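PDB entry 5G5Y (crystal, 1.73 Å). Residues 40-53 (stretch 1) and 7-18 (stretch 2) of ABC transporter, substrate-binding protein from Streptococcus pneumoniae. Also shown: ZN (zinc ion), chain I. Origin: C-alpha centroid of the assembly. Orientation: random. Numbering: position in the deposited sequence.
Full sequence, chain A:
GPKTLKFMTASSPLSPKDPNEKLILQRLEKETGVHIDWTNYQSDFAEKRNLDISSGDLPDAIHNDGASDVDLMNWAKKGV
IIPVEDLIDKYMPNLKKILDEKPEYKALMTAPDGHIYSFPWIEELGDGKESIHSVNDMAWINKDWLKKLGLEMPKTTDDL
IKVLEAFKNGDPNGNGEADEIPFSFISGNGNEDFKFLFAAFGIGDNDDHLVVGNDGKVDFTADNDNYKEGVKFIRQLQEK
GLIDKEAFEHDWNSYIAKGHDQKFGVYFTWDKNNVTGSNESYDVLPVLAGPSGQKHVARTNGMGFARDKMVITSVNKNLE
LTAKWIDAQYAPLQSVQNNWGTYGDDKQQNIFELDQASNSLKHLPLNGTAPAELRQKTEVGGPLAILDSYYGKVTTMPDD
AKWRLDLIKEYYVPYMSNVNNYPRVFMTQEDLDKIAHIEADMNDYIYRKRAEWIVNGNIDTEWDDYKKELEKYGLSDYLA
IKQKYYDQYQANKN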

# COMPACT_ATOMS: atom_id res chain seq x y z
N ASN A 40 19.12 -18.82 1.31
CA ASN A 40 18.00 -18.23 1.97
C ASN A 40 18.42 -17.28 3.08
O ASN A 40 18.86 -17.74 4.15
CB ASN A 40 17.13 -19.34 2.54
CG ASN A 40 15.87 -18.86 3.19
OD1 ASN A 40 15.37 -17.77 2.91
ND2 ASN A 40 15.32 -19.68 4.07
N TYR A 41 18.25 -15.97 2.85
CA TYR A 41 18.57 -14.96 3.87
C TYR A 41 17.32 -14.53 4.60
O TYR A 41 16.39 -13.98 4.01
CB TYR A 41 19.29 -13.79 3.24
CG TYR A 41 20.60 -14.14 2.59
CD1 TYR A 41 21.55 -14.95 3.24
CD2 TYR A 41 20.93 -13.60 1.35
CE1 TYR A 41 22.77 -15.23 2.64
CE2 TYR A 41 22.13 -13.87 0.73
CZ TYR A 41 23.07 -14.68 1.38
OH TYR A 41 24.28 -14.93 0.73
N GLN A 42 17.30 -14.79 5.90
CA GLN A 42 16.12 -14.59 6.71
C GLN A 42 16.17 -13.32 7.54
O GLN A 42 15.22 -13.03 8.25
CB GLN A 42 15.89 -15.83 7.57
CG GLN A 42 15.57 -17.03 6.68
CD GLN A 42 15.11 -18.25 7.42
OE1 GLN A 42 15.90 -18.85 8.12
NE2 GLN A 42 13.87 -18.67 7.22
N SER A 43 17.26 -12.58 7.45
CA SER A 43 17.38 -11.28 8.11
C SER A 43 18.44 -10.53 7.32
O SER A 43 19.30 -11.16 6.70
CB SER A 43 17.81 -11.46 9.58
OG SER A 43 19.18 -11.85 9.65
N ASP A 44 18.35 -9.22 7.32
CA ASP A 44 19.30 -8.35 6.61
C ASP A 44 19.45 -8.78 5.16
O ASP A 44 20.54 -8.77 4.61
CB ASP A 44 20.69 -8.39 7.32
CG ASP A 44 21.26 -7.00 7.61
OD1 ASP A 44 20.54 -5.98 7.51
OD2 ASP A 44 22.46 -6.94 7.96
N PHE A 45 18.35 -9.16 4.51
CA PHE A 45 18.44 -9.67 3.13
C PHE A 45 19.19 -8.71 2.19
O PHE A 45 20.09 -9.11 1.44
CB PHE A 45 17.04 -9.95 2.57
CG PHE A 45 17.06 -10.30 1.12
CD1 PHE A 45 17.32 -11.59 0.72
CD2 PHE A 45 16.84 -9.32 0.16
CE1 PHE A 45 17.38 -11.91 -0.61
CE2 PHE A 45 16.86 -9.64 -1.19
CZ PHE A 45 17.16 -10.94 -1.57
N ALA A 46 18.83 -7.44 2.23
CA ALA A 46 19.38 -6.46 1.29
C ALA A 46 20.90 -6.34 1.41
O ALA A 46 21.61 -6.31 0.40
CB ALA A 46 18.73 -5.08 1.48
N GLU A 47 21.40 -6.29 2.65
CA GLU A 47 22.85 -6.25 2.85
C GLU A 47 23.57 -7.52 2.39
O GLU A 47 24.61 -7.44 1.73
CB GLU A 47 23.25 -5.95 4.30
CG GLU A 47 24.73 -5.55 4.41
CD GLU A 47 25.15 -4.58 3.28
OE1 GLU A 47 24.55 -3.48 3.25
OE2 GLU A 47 26.00 -4.93 2.40
N LYS A 48 23.00 -8.67 2.72
CA LYS A 48 23.59 -9.95 2.35
C LYS A 48 23.59 -10.12 0.83
O LYS A 48 24.59 -10.53 0.24
CB LYS A 48 22.89 -11.08 3.09
CG LYS A 48 23.20 -11.05 4.60
CD LYS A 48 22.38 -12.06 5.37
CE LYS A 48 22.73 -12.07 6.86
NZ LYS A 48 21.70 -12.86 7.59
N ARG A 49 22.48 -9.75 0.18
CA ARG A 49 22.40 -9.71 -1.28
C ARG A 49 23.45 -8.79 -1.90
O ARG A 49 24.17 -9.20 -2.80
CB ARG A 49 20.99 -9.30 -1.73
CG ARG A 49 20.84 -9.19 -3.24
CD ARG A 49 19.71 -8.29 -3.65
NE ARG A 49 19.94 -6.96 -3.15
CZ ARG A 49 19.02 -6.09 -2.76
NH1 ARG A 49 17.73 -6.37 -2.85
NH2 ARG A 49 19.41 -4.91 -2.29
N ASN A 50 23.57 -7.57 -1.38
CA ASN A 50 24.55 -6.61 -1.92
C ASN A 50 26.02 -7.09 -1.78
O ASN A 50 26.83 -6.87 -2.70
CB ASN A 50 24.37 -5.21 -1.29
CG ASN A 50 23.04 -4.56 -1.67
OD1 ASN A 50 22.35 -4.96 -2.63
ND2 ASN A 50 22.64 -3.57 -0.88
N LEU A 51 26.35 -7.78 -0.69
CA LEU A 51 27.70 -8.37 -0.52
C LEU A 51 27.98 -9.47 -1.53
O LEU A 51 29.08 -9.56 -2.09
CB LEU A 51 27.91 -8.93 0.89
CG LEU A 51 28.20 -7.89 1.96
CD1 LEU A 51 28.08 -8.52 3.32
CD2 LEU A 51 29.56 -7.25 1.75
N ASP A 52 26.97 -10.29 -1.81
CA ASP A 52 27.06 -11.30 -2.86
C ASP A 52 27.29 -10.71 -4.25
O ASP A 52 28.14 -11.22 -5.00
CB ASP A 52 25.82 -12.22 -2.84
CG ASP A 52 25.83 -13.14 -1.66
OD1 ASP A 52 26.87 -13.15 -0.99
OD2 ASP A 52 24.83 -13.83 -1.36
N ILE A 53 26.57 -9.65 -4.57
CA ILE A 53 26.75 -8.96 -5.85
C ILE A 53 28.16 -8.36 -5.97
O ILE A 53 28.85 -8.60 -6.97
CB ILE A 53 25.66 -7.88 -6.08
CG1 ILE A 53 24.28 -8.56 -6.24
CG2 ILE A 53 25.95 -7.02 -7.33
CD1 ILE A 53 23.07 -7.64 -6.17
ZN ZN I . 27.25 -13.83 0.94
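Stretch 2 7-18: FMTASSPLSPKD

How does stretch 2 run along stretch 1? It begins as an extended strand, Phe 7 to Ala 10, and pairs in parallel with the end of a strand, Asn 40 and Tyr 41. Thr 9 lies beside Asn 40 and Ala 10 beside Tyr 41, with CA atoms 4.9 and 5.1 Å apart. Tyr 41 N donates to Thr 9 O at 2.9 Å, and a weak bond from Ser 11 N to Tyr 41 O, at 3.5 Å, carries the pairing one step further. Stretch 1 then turns back as a helix, so the strand and helix 45-53 are nearly antiparallel, at 160°, and their axes come within 9.5 Å.

What fills the space between strand and helix? Met 8 does much of it, with an extended t, t start and a final m turn. Met 8 SD lies 3.6 Å from Arg 49 CB and 3.9 Å from Phe 45 CE1, Met 8 CG is 3.8 Å from Tyr 41 CE2, and Met 8 CE reaches Asp 52 OD2 at 3.6 Å. The methyl of Ala 10 is a smaller bump: Ala 10 CB sits over one face of the Phe 45 ring, 3.4 Å from Phe 45 CD1. The edge of that same ring meets the strand backbone, with Phe 45 CE1 3.4 Å from Thr 9 O.

Where does the side chain of Gln 42 go? After Ala 10 the chain leaves the strand, and Ser 12 to Ser 15 form a type I turn, closed by a bond of 2.9 Å from Ser 15 N to Ser 12 O. The Gln 42 amide reaches into the bend: Gln 42 NE2 donates to Ser 15 O at 3.0 Å and to Ser 11 OG at 3.1 Å, and lies 2.8 Å from Ser 12 O. Lys 17 starts away from stretch 1, but its end comes back, and Lys 17 NZ donates to Gln 42 OE1 at 2.7 Å. Thus both ends of the amide are engaged.

How does Asn 40 join two separate parts of stretch 2? On the sheet face it shares with Thr 9, its t rotamer brings Asn 40 OD1 within 3.5 Å of Thr 9 CG2. Asn 40 OD1 also accepts from Ser 11 OG at 2.7 Å, while Asn 40 ND2 donates to Lys 17 O at 2.9 Å and an almost straight 172°. The amide therefore ties the segment just past the strand to the one beyond the turn, with stretch 2 curving around it.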

# COMPACT_ATOMS: atom_id res chain seq x y z
N PHE A 7 19.02 -20.26 -6.57
CA PHE A 7 18.29 -19.02 -6.33
C PHE A 7 18.66 -18.48 -4.96
O PHE A 7 18.59 -19.21 -3.97
CB PHE A 7 16.76 -19.25 -6.32
CG PHE A 7 16.14 -19.57 -7.66
CD1 PHE A 7 16.82 -19.39 -8.86
CD2 PHE A 7 14.80 -19.94 -7.71
CE1 PHE A 7 16.20 -19.67 -10.08
CE2 PHE A 7 14.19 -20.23 -8.92
CZ PHE A 7 14.89 -20.08 -10.11
N MET A 8 18.96 -17.18 -4.89
CA MET A 8 18.98 -16.45 -3.61
C MET A 8 17.54 -16.07 -3.30
O MET A 8 16.77 -15.73 -4.22
CB MET A 8 19.83 -15.21 -3.70
CG MET A 8 20.02 -14.44 -2.39
SD MET A 8 20.61 -12.77 -2.67
CE MET A 8 22.09 -13.01 -3.61
N THR A 9 17.15 -16.13 -2.03
CA THR A 9 15.81 -15.74 -1.64
C THR A 9 15.78 -15.06 -0.27
O THR A 9 16.75 -15.10 0.47
CB THR A 9 14.83 -16.95 -1.69
OG1 THR A 9 13.48 -16.50 -1.58
CG2 THR A 9 15.12 -17.98 -0.61
N ALA A 10 14.64 -14.43 0.00
CA ALA A 10 14.34 -13.82 1.26
C ALA A 10 13.11 -14.53 1.85
O ALA A 10 12.11 -14.78 1.16
CB ALA A 10 14.04 -12.34 1.06
N SER A 11 13.17 -14.85 3.12
CA SER A 11 12.02 -15.45 3.80
C SER A 11 11.96 -15.03 5.24
O SER A 11 12.92 -14.51 5.79
CB SER A 11 12.04 -16.99 3.69
OG SER A 11 13.16 -17.54 4.40
N SER A 12 10.82 -15.28 5.85
CA SER A 12 10.62 -14.98 7.27
C SER A 12 11.48 -15.90 8.15
O SER A 12 11.63 -17.09 7.84
CB SER A 12 9.14 -15.16 7.65
OG SER A 12 8.94 -15.30 9.04
N PRO A 13 12.03 -15.37 9.26
CA PRO A 13 12.73 -16.24 10.24
C PRO A 13 11.83 -17.33 10.84
O PRO A 13 12.35 -18.32 11.32
CB PRO A 13 13.21 -15.27 11.33
CG PRO A 13 12.59 -13.96 11.05
CD PRO A 13 11.98 -13.96 9.67
N LEU A 14 10.51 -17.17 10.78
CA LEU A 14 9.62 -18.24 11.22
C LEU A 14 9.58 -19.42 10.25
O LEU A 14 9.12 -20.50 10.64
CB LEU A 14 8.22 -17.69 11.42
CG LEU A 14 8.06 -16.57 12.44
CD1 LEU A 14 6.60 -16.18 12.48
CD2 LEU A 14 8.54 -16.97 13.83
N SER A 15 10.03 -19.21 9.00
CA SER A 15 10.01 -20.29 7.99
C SER A 15 11.28 -21.15 8.07
O SER A 15 12.26 -20.73 8.66
CB SER A 15 9.85 -19.70 6.59
OG SER A 15 10.97 -18.92 6.27
N PRO A 16 11.28 -22.33 7.45
CA PRO A 16 12.45 -23.21 7.54
C PRO A 16 13.71 -22.64 6.92
O PRO A 16 13.63 -21.91 5.94
CB PRO A 16 12.01 -24.48 6.80
CG PRO A 16 10.55 -24.41 6.75
CD PRO A 16 10.17 -22.97 6.72
N LYS A 17 14.88 -22.97 7.47
CA LYS A 17 16.14 -22.47 6.89
C LYS A 17 16.31 -22.89 5.42
O LYS A 17 16.83 -22.13 4.61
CB LYS A 17 17.36 -22.94 7.67
CG LYS A 17 17.37 -22.61 9.15
CD LYS A 17 17.67 -21.16 9.47
CE LYS A 17 16.92 -20.69 10.73
NZ LYS A 17 15.55 -20.17 10.44
N ASP A 18 15.91 -24.12 5.11
CA ASP A 18 15.86 -24.60 3.73
C ASP A 18 14.44 -24.43 3.21
O ASP A 18 13.55 -25.11 3.67
CB ASP A 18 16.28 -26.07 3.67
CG ASP A 18 16.30 -26.63 2.24
OD1 ASP A 18 16.01 -25.89 1.24
OD2 ASP A 18 16.63 -27.84 2.10
O HOH W 1 14.73 -11.80 4.66
O HOH W 2 12.13 -20.62 4.01
O HOH W 3 26.22 -12.27 1.78
O HOH W 4 28.11 -15.53 -0.08